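Local coordinates for D-3-phosphoglycerate dehydrogenase oxidoreductase protein (PDB 3GG9) that probably oxidises 3-phosphoglycerate using NAD, as a D-isomer specific 2-hydroxyacid dehydrogenase, at residues I55-R60 and G86-L91; K73-T78 and V99-G104; S208-F213 and V235-R240. All blocks are in the same frame, centred on the assembly; numbering follows the deposited sequence. Where two conformers were deposited one is given.

Contact 1. Residues I55-R60 and G86-L91; sequences IRERTR and GGHIDL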
loop_
_atom_site.group_PDB
_atom_site.type_symbol
_atom_site.label_atom_id
_atom_site.label_comp_id
_atom_site.label_asym_id
_atom_site.label_seq_id
_atom_site.Cartn_x
_atom_site.Cartn_y
_atom_site.Cartn_z
ATOM N N ILE A 55 15.689 21.030 -3.829
ATOM C CA ILE A 55 15.079 19.765 -3.430
ATOM C C ILE A 55 15.274 18.758 -4.549
ATOM O O ILE A 55 14.589 18.801 -5.571
ATOM C CB ILE A 55 13.585 19.921 -3.064
ATOM C CG1 ILE A 55 13.394 21.042 -2.037
ATOM C CG2 ILE A 55 12.993 18.573 -2.585
ATOM C CD1 ILE A 55 11.959 21.223 -1.545
ATOM N N ARG A 56 16.239 17.872 -4.332
ATOM C CA ARG A 56 16.580 16.833 -5.290
ATOM C C ARG A 56 16.725 17.373 -6.717
ATOM O O ARG A 56 17.429 18.353 -6.932
ATOM C CB ARG A 56 15.601 15.654 -5.164
ATOM C CG ARG A 56 15.730 14.951 -3.805
ATOM C CD ARG A 56 17.168 14.502 -3.540
ATOM N NE ARG A 56 17.709 13.696 -4.640
ATOM C CZ ARG A 56 18.831 13.961 -5.311
ATOM N NH1 ARG A 56 19.209 13.162 -6.298
ATOM N NH2 ARG A 56 19.581 15.009 -5.000
ATOM N N GLU A 57 16.046 16.770 -7.688
ATOM C CA GLU A 57 16.151 17.251 -9.070
ATOM C C GLU A 57 14.960 18.075 -9.551
ATOM O O GLU A 57 14.713 18.160 -10.757
ATOM C CB GLU A 57 16.397 16.079 -10.029
ATOM C CG GLU A 57 17.624 15.231 -9.689
ATOM C CD GLU A 57 18.460 14.880 -10.925
ATOM O OE1 GLU A 57 19.677 14.612 -10.772
ATOM O OE2 GLU A 57 17.911 14.888 -12.051
ATOM N N ARG A 58 14.223 18.688 -8.626
ATOM C CA ARG A 58 12.996 19.411 -8.996
ATOM C C ARG A 58 13.211 20.648 -9.901
ATOM O O ARG A 58 12.329 21.003 -10.705
ATOM C CB ARG A 58 12.182 19.778 -7.745
ATOM C CG ARG A 58 11.648 18.560 -6.961
ATOM C CD ARG A 58 10.761 18.965 -5.801
ATOM N NE ARG A 58 10.447 17.801 -4.980
ATOM C CZ ARG A 58 9.904 17.817 -3.758
ATOM N NH1 ARG A 58 9.580 18.928 -3.127
ATOM N NH2 ARG A 58 9.705 16.673 -3.147
ATOM N N THR A 59 14.365 21.299 -9.751
ATOM C CA THR A 59 14.749 22.463 -10.564
ATOM C C THR A 59 16.129 22.207 -11.168
ATOM O O THR A 59 17.044 21.749 -10.475
ATOM C CB THR A 59 14.741 23.784 -9.733
ATOM O OG1 THR A 59 13.388 24.167 -9.471
ATOM C CG2 THR A 59 15.414 24.946 -10.489
ATOM N N ARG A 60 16.266 22.449 -12.473
ATOM C CA ARG A 60 17.590 22.390 -13.085
ATOM C C ARG A 60 18.274 23.749 -13.133
ATOM O O ARG A 60 17.627 24.768 -13.352
ATOM C CB ARG A 60 17.601 21.723 -14.466
ATOM C CG ARG A 60 16.360 21.829 -15.319
ATOM C CD ARG A 60 16.548 21.064 -16.645
ATOM N NE ARG A 60 17.189 19.758 -16.443
ATOM C CZ ARG A 60 18.436 19.455 -16.808
ATOM N NH1 ARG A 60 19.201 20.360 -17.413
ATOM N NH2 ARG A 60 18.921 18.244 -16.557
ATOM N N GLY A 86 25.030 15.940 -18.587
ATOM C CA GLY A 86 23.691 16.296 -18.161
ATOM C C GLY A 86 23.801 16.603 -16.680
ATOM O O GLY A 86 24.635 17.423 -16.275
ATOM N N GLY A 87 22.985 15.930 -15.868
ATOM C CA GLY A 87 22.858 16.264 -14.444
ATOM C C GLY A 87 22.043 17.538 -14.342
ATOM O O GLY A 87 22.076 18.371 -15.257
ATOM N N HIS A 88 21.310 17.724 -13.248
ATOM C CA HIS A 88 20.424 18.883 -13.172
ATOM C C HIS A 88 21.155 20.182 -12.785
ATOM O O HIS A 88 20.574 21.258 -12.818
ATOM C CB HIS A 88 19.216 18.600 -12.272
ATOM C CG HIS A 88 19.510 18.724 -10.814
ATOM N ND1 HIS A 88 19.073 19.793 -10.062
ATOM C CD2 HIS A 88 20.204 17.926 -9.970
ATOM C CE1 HIS A 88 19.484 19.646 -8.817
ATOM N NE2 HIS A 88 20.171 18.520 -8.732
ATOM N N ILE A 89 22.436 20.080 -12.429
ATOM C CA ILE A 89 23.245 21.284 -12.192
ATOM C C ILE A 89 24.470 21.338 -13.121
ATOM O O ILE A 89 25.294 20.421 -13.129
ATOM C CB ILE A 89 23.697 21.453 -10.707
ATOM C CG1 ILE A 89 22.504 21.398 -9.746
ATOM C CG2 ILE A 89 24.436 22.791 -10.511
ATOM C CD1 ILE A 89 22.921 21.243 -8.299
ATOM N N ASP A 90 24.577 22.414 -13.902
ATOM C CA ASP A 90 25.765 22.654 -14.739
ATOM C C ASP A 90 26.932 23.099 -13.844
ATOM O O ASP A 90 27.062 24.287 -13.512
ATOM C CB ASP A 90 25.439 23.703 -15.809
ATOM C CG ASP A 90 26.516 23.814 -16.897
ATOM O OD1 ASP A 90 27.674 23.384 -16.705
ATOM O OD2 ASP A 90 26.194 24.369 -17.962
ATOM N N LEU A 91 27.757 22.130 -13.437
ATOM C CA LEU A 91 28.801 22.355 -12.444
ATOM C C LEU A 91 29.924 23.241 -12.970
ATOM O O LEU A 91 30.484 24.052 -12.225
ATOM C CB LEU A 91 29.376 21.019 -11.953
ATOM C CG LEU A 91 28.382 20.131 -11.205
ATOM C CD1 LEU A 91 29.060 18.861 -10.700
ATOM C CD2 LEU A 91 27.756 20.897 -10.045
#

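Contact 2. Residues K73-T78 and V99-G104; sequences KIISQT and VVVLEG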
loop_
_atom_site.group_PDB
_atom_site.type_symbol
_atom_site.label_atom_id
_atom_site.label_comp_id
_atom_site.label_asym_id
_atom_site.label_seq_id
_atom_site.Cartn_x
_atom_site.Cartn_y
_atom_site.Cartn_z
ATOM N N LYS A 73 25.864 32.885 -4.516
ATOM C CA LYS A 73 27.168 32.425 -4.046
ATOM C C LYS A 73 27.216 30.922 -3.771
ATOM O O LYS A 73 28.266 30.290 -3.931
ATOM C CB LYS A 73 27.563 33.186 -2.779
ATOM C CG LYS A 73 27.766 34.685 -2.996
ATOM C CD LYS A 73 28.340 35.360 -1.760
ATOM C CE LYS A 73 27.255 35.943 -0.876
ATOM N NZ LYS A 73 27.705 37.228 -0.276
ATOM N N ILE A 74 26.085 30.368 -3.331
ATOM C CA ILE A 74 25.980 28.976 -2.895
ATOM C C ILE A 74 24.731 28.305 -3.474
ATOM O O ILE A 74 23.638 28.869 -3.441
ATOM C CB ILE A 74 25.904 28.901 -1.339
ATOM C CG1 ILE A 74 27.219 29.368 -0.709
ATOM C CG2 ILE A 74 25.548 27.488 -0.864
ATOM C CD1 ILE A 74 27.094 29.855 0.765
ATOM N N ILE A 75 24.903 27.103 -4.012
ATOM C CA ILE A 75 23.791 26.188 -4.228
ATOM C C ILE A 75 24.006 25.016 -3.285
ATOM O O ILE A 75 25.070 24.373 -3.306
ATOM C CB ILE A 75 23.715 25.700 -5.679
ATOM C CG1 ILE A 75 23.398 26.871 -6.610
ATOM C CG2 ILE A 75 22.617 24.614 -5.846
ATOM C CD1 ILE A 75 23.816 26.604 -8.046
ATOM N N SER A 76 23.019 24.769 -2.427
ATOM C CA SER A 76 23.087 23.632 -1.515
ATOM C C SER A 76 22.071 22.568 -1.922
ATOM O O SER A 76 20.869 22.798 -1.869
ATOM C CB SER A 76 22.859 24.061 -0.056
ATOM O OG SER A 76 23.256 22.999 0.799
ATOM N N GLN A 77 22.590 21.412 -2.325
ATOM C CA GLN A 77 21.815 20.310 -2.860
ATOM C C GLN A 77 21.443 19.337 -1.765
ATOM O O GLN A 77 22.326 18.847 -1.034
ATOM C CB GLN A 77 22.649 19.561 -3.906
ATOM C CG GLN A 77 21.926 18.452 -4.614
ATOM C CD GLN A 77 20.686 18.971 -5.285
ATOM O OE1 GLN A 77 20.744 19.872 -6.107
ATOM N NE2 GLN A 77 19.548 18.435 -4.902
ATOM N N THR A 78 20.142 19.050 -1.668
ATOM C CA THR A 78 19.654 17.956 -0.832
ATOM C C THR A 78 19.984 16.655 -1.572
ATOM O O THR A 78 19.696 16.529 -2.760
ATOM C CB THR A 78 18.114 18.064 -0.540
ATOM O OG1 THR A 78 17.392 18.176 -1.770
ATOM C CG2 THR A 78 17.782 19.245 0.384
ATOM N N VAL A 99 30.407 29.981 -8.087
ATOM C CA VAL A 99 29.269 29.531 -7.275
ATOM C C VAL A 99 29.581 28.128 -6.770
ATOM O O VAL A 99 29.762 27.211 -7.583
ATOM C CB VAL A 99 27.959 29.530 -8.103
ATOM C CG1 VAL A 99 26.808 28.853 -7.330
ATOM C CG2 VAL A 99 27.578 30.953 -8.468
ATOM N N VAL A 100 29.684 27.959 -5.445
ATOM C CA VAL A 100 29.966 26.632 -4.902
ATOM C C VAL A 100 28.709 25.781 -4.815
ATOM O O VAL A 100 27.646 26.257 -4.417
ATOM C CB VAL A 100 30.751 26.634 -3.539
ATOM C CG1 VAL A 100 32.150 27.181 -3.740
ATOM C CG2 VAL A 100 30.013 27.398 -2.455
ATOM N N VAL A 101 28.834 24.526 -5.224
ATOM C CA VAL A 101 27.737 23.577 -5.123
ATOM C C VAL A 101 28.029 22.647 -3.960
ATOM O O VAL A 101 29.063 21.977 -3.925
ATOM C CB VAL A 101 27.511 22.808 -6.436
ATOM C CG1 VAL A 101 26.453 21.714 -6.245
ATOM C CG2 VAL A 101 27.078 23.782 -7.542
ATOM N N LEU A 102 27.119 22.630 -2.989
ATOM C CA LEU A 102 27.306 21.823 -1.788
ATOM C C LEU A 102 26.529 20.525 -1.932
ATOM O O LEU A 102 25.397 20.532 -2.409
ATOM C CB LEU A 102 26.868 22.592 -0.539
ATOM C CG LEU A 102 27.379 24.037 -0.409
ATOM C CD1 LEU A 102 27.049 24.604 0.937
ATOM C CD2 LEU A 102 28.865 24.150 -0.671
ATOM N N GLU A 103 27.157 19.417 -1.555
ATOM C CA GLU A 103 26.583 18.096 -1.778
ATOM C C GLU A 103 26.097 17.540 -0.464
ATOM O O GLU A 103 26.822 17.568 0.546
ATOM C CB GLU A 103 27.612 17.149 -2.409
ATOM C CG GLU A 103 27.099 15.724 -2.639
ATOM C CD GLU A 103 27.950 14.921 -3.597
ATOM O OE1 GLU A 103 27.368 14.128 -4.380
ATOM O OE2 GLU A 103 29.193 15.080 -3.572
ATOM N N GLY A 104 24.861 17.057 -0.471
ATOM C CA GLY A 104 24.315 16.402 0.695
ATOM C C GLY A 104 24.546 14.909 0.688
ATOM O O GLY A 104 25.335 14.385 -0.097
#

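Contact 3. Residues S208-F213 and V235-R240; sequences SKDALF and VADLTR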
loop_
_atom_site.group_PDB
_atom_site.type_symbol
_atom_site.label_atom_id
_atom_site.label_comp_id
_atom_site.label_asym_id
_atom_site.label_seq_id
_atom_site.Cartn_x
_atom_site.Cartn_y
_atom_site.Cartn_z
ATOM N N SER A 208 18.768 -14.161 -17.940
ATOM C CA SER A 208 19.010 -13.032 -18.812
ATOM C C SER A 208 18.010 -11.946 -18.474
ATOM O O SER A 208 17.066 -12.167 -17.715
ATOM C CB SER A 208 18.834 -13.446 -20.275
ATOM O OG SER A 208 17.557 -14.000 -20.495
ATOM N N LYS A 209 18.240 -10.771 -19.035
ATOM C CA LYS A 209 17.278 -9.682 -18.982
ATOM C C LYS A 209 15.912 -10.135 -19.488
ATOM O O LYS A 209 14.899 -9.878 -18.841
ATOM C CB LYS A 209 17.798 -8.511 -19.809
ATOM C CG LYS A 209 16.940 -7.282 -19.775
ATOM C CD LYS A 209 17.627 -6.227 -20.617
ATOM C CE LYS A 209 16.660 -5.189 -21.098
ATOM N NZ LYS A 209 17.336 -4.353 -22.124
ATOM N N ASP A 210 15.903 -10.829 -20.624
ATOM C CA ASP A 210 14.680 -11.409 -21.193
ATOM C C ASP A 210 13.943 -12.314 -20.202
ATOM O O ASP A 210 12.719 -12.265 -20.106
ATOM C CB ASP A 210 14.990 -12.214 -22.464
ATOM C CG ASP A 210 15.573 -11.367 -23.587
ATOM O OD1 ASP A 210 15.739 -11.913 -24.701
ATOM O OD2 ASP A 210 15.873 -10.172 -23.374
ATOM N N ALA A 211 14.694 -13.143 -19.473
ATOM C CA ALA A 211 14.141 -14.070 -18.478
ATOM C C ALA A 211 13.468 -13.351 -17.302
ATOM O O ALA A 211 12.475 -13.836 -16.752
ATOM C CB ALA A 211 15.241 -14.999 -17.953
ATOM N N LEU A 212 14.024 -12.205 -16.927
ATOM C CA LEU A 212 13.481 -11.385 -15.847
ATOM C C LEU A 212 12.091 -10.877 -16.173
ATOM O O LEU A 212 11.197 -10.939 -15.339
ATOM C CB LEU A 212 14.417 -10.218 -15.543
ATOM C CG LEU A 212 14.130 -9.430 -14.262
ATOM C CD1 LEU A 212 14.723 -10.163 -13.034
ATOM C CD2 LEU A 212 14.730 -8.044 -14.412
ATOM N N PHE A 213 11.919 -10.397 -17.398
ATOM C CA PHE A 213 10.640 -9.852 -17.851
ATOM C C PHE A 213 9.569 -10.925 -18.091
ATOM O O PHE A 213 8.383 -10.691 -17.833
ATOM C CB PHE A 213 10.856 -8.980 -19.110
ATOM C CG PHE A 213 11.432 -7.613 -18.813
ATOM C CD1 PHE A 213 12.804 -7.402 -18.812
ATOM C CD2 PHE A 213 10.596 -6.549 -18.488
ATOM C CE1 PHE A 213 13.344 -6.137 -18.515
ATOM C CE2 PHE A 213 11.122 -5.291 -18.183
ATOM C CZ PHE A 213 12.496 -5.077 -18.209
ATOM N N VAL A 235 9.794 -1.386 -25.338
ATOM C CA VAL A 235 8.478 -2.006 -25.499
ATOM C C VAL A 235 8.580 -3.514 -25.693
ATOM O O VAL A 235 7.703 -4.237 -25.248
ATOM C CB VAL A 235 7.668 -1.420 -26.714
ATOM C CG1 VAL A 235 6.314 -2.098 -26.851
ATOM C CG2 VAL A 235 7.438 0.024 -26.530
ATOM N N ALA A 236 9.638 -3.988 -26.352
ATOM C CA ALA A 236 9.819 -5.428 -26.551
ATOM C C ALA A 236 9.981 -6.132 -25.202
ATOM O O ALA A 236 9.379 -7.189 -24.971
ATOM C CB ALA A 236 11.016 -5.718 -27.459
ATOM N N ASP A 237 10.771 -5.527 -24.317
ATOM C CA ASP A 237 10.963 -6.042 -22.952
ATOM C C ASP A 237 9.654 -6.101 -22.168
ATOM O O ASP A 237 9.331 -7.111 -21.554
ATOM C CB ASP A 237 11.954 -5.159 -22.187
ATOM C CG ASP A 237 13.367 -5.216 -22.757
ATOM O OD1 ASP A 237 14.036 -4.156 -22.797
ATOM O OD2 ASP A 237 13.810 -6.317 -23.149
ATOM N N LEU A 238 8.928 -4.983 -22.134
ATOM C CA LEU A 238 7.636 -4.923 -21.443
ATOM C C LEU A 238 6.582 -5.876 -22.018
ATOM O O LEU A 238 5.829 -6.482 -21.273
ATOM C CB LEU A 238 7.107 -3.483 -21.451
ATOM C CG LEU A 238 7.918 -2.475 -20.637
ATOM C CD1 LEU A 238 7.421 -1.070 -20.930
ATOM C CD2 LEU A 238 7.867 -2.788 -19.123
ATOM N N THR A 239 6.514 -6.016 -23.344
ATOM C CA THR A 239 5.512 -6.911 -23.934
ATOM C C THR A 239 5.871 -8.400 -23.786
ATOM O O THR A 239 5.090 -9.266 -24.143
ATOM C CB THR A 239 5.164 -6.541 -25.400
ATOM O OG1 THR A 239 6.363 -6.455 -26.158
ATOM C CG2 THR A 239 4.431 -5.181 -25.457
ATOM N N ARG A 240 7.049 -8.675 -23.227
ATOM C CA ARG A 240 7.479 -10.014 -22.836
ATOM C C ARG A 240 6.787 -10.436 -21.535
ATOM O O ARG A 240 6.673 -11.628 -21.225
ATOM C CB ARG A 240 8.991 -9.984 -22.601
ATOM C CG ARG A 240 9.735 -11.249 -22.910
ATOM C CD ARG A 240 10.648 -11.123 -24.113
ATOM N NE ARG A 240 11.522 -9.954 -24.041
ATOM C CZ ARG A 240 12.483 -9.683 -24.921
ATOM N NH1 ARG A 240 13.218 -8.581 -24.791
ATOM N NH2 ARG A 240 12.708 -10.511 -25.932
HETATM O O HOH W 1 16.125 -5.639 -24.532
#

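Contact 1. Residues I55-R60 and G86-L91
Two irregular loops meet here, with the CA atoms of R60 and H88 4.5 Å apart, and the first opens with a type II' turn from I55 to R58 closed by R58 N on I55 O. H88 is the key side chain. Its CB points toward the other loop, and CG takes the crowded position between the backbone N and the carbonyl carbon (chi1 80°). This sends the ring into the curve of residues 56-60. ND1 donates to T59 O at 2.8 Å. The oxygen lies near the ring plane, and ND1 in the carbonyl plane. The bond implies a proton on ND1. One ring face is covered by E57 CA, a CH-pi contact 4.0 Å from the centroid and nearly on the ring normal. The opposite face is met by I89 CG1, offset toward the rim. The E57 chain bends at chi2, and OE1 comes to 3.5 Å from H88 CD2. The carboxylate and ring planes are 46° apart. R60 CA touches H88 O at 3.2 Å in a CA-H...O contact, and H88 CA lies over a face of the R60 guanidinium. R56 NH2 bonds to T78 O and R80 O, while its NE binds a sulfate ion. Both loops follow the C-terminal ends of neighbouring parallel strands, 51-54 and 74-77, the usual place for a ligand pocket in an open alpha/beta sheet.

Contact 2. Residues K73-T78 and V99-G104
Q77 NE2 is gripped by two hydrogen bonds. It donates to T78 O at 2.9 Å, nearly straight (170°) and on a lone pair of the carbonyl, and to R56 O in the neighbouring loop. CG stands anti to the backbone N, and the bend at chi2 (57°) turns the amide forward onto T78. Four main-chain bonds join strand 74-77 to strand 100-102 in parallel register. V100 N donates to K73 O, and I75 N to V100 O at 2.9 Å. L102 N reaches I75 O at 2.7 Å, nearly along the C=O axis, and Q77 N binds L102 O. On one face I74 and V100 lie side by side, CG1 to CG2 3.8 Å. There L102 CD1 crosses obliquely onto I74 CG2 at 3.7 Å. S76 OG, on this same face, bonds to A316 O, and helix 306-324 packs on I74 and L102. I75 and V101 point to the other face, where C94 of the connecting helix touches both. I75 CD1 meets V99 CG1, just before the strand, at 3.8 Å. This is a beta-alpha-beta crossover. Main-chain bonds hold the register; flanking apolar side chains bury both faces under helices 306-324 and 91-97.

Contact 3. Residues S208-F213 and V235-R240
Charged side chains come first: K209, D210, D237 and R240 make a salt-bridge network. K209 CG is anti to the backbone N, and the extended chain crosses the D237 side chain at about a right angle, with NZ 3.4 Å from D237 OD1, a salt bridge. A water accepts from K209 NZ at 3.0 Å and donates to D237 OD2 at 2.8 Å. NZ also bonds to I232 O, and D237 OD1 accepts from T234 N. R240 bends at chi2 and chi3, and NH1 donates to D237 OD2 at 2.9 Å, a hydrogen bond within a salt bridge. The oxygen lies in the guanidinium plane, but NH1 sits above the carboxylate plane. D210 stacks on the guanidinium instead, the planes 26° apart. Its OD2 is 3.4 Å from R240 NH1 but above the face, so this pair is held by charge alone. The two aspartate OD2 atoms are close, and R240 NH1, near both, probably offsets that repulsion.

The segments belong to the NAD-binding domain, of Rossmann type. Helix 209-215 leads into strand 218-221, and helix 235-238 lies between that strand and strand 246-249.

Ring contacts centre on F213. D237 CB sits over its ring, 3.9 Å from the centroid and 4° off the normal, a CH-pi contact. D237 O approaches F213 CD2 at 3.4 Å, and L238 CD2 touches CE2 obliquely.

Caps shape the backbone. S208 is the N-cap residue of its helix, and its OG accepts from A211 N. T239 OG1 donates to V235 O, which T239 N also uses.

From the N terminus, the chain passes through the loop 55-60, strand 74-77, the loop 86-91 and strand 100-102. Contacts 1 and 2 therefore cross: contact 1 closes the loop from 60 to 86, and contact 2 closes the one from 78 to 99. They also touch, their centres 11 Å apart, with R56 bridging to Q77 and T78. Contact 1 sets the two strand-end loops on strand 74-77, and contact 2 joins that strand to the edge strand 100-102. Contact 3 follows in series and closes the loop from 213 to 235. It joins two helices of the seven-stranded Rossmann-type domain, its centre about 31 Å from that of contact 1 and 40 Å from that of contact 2.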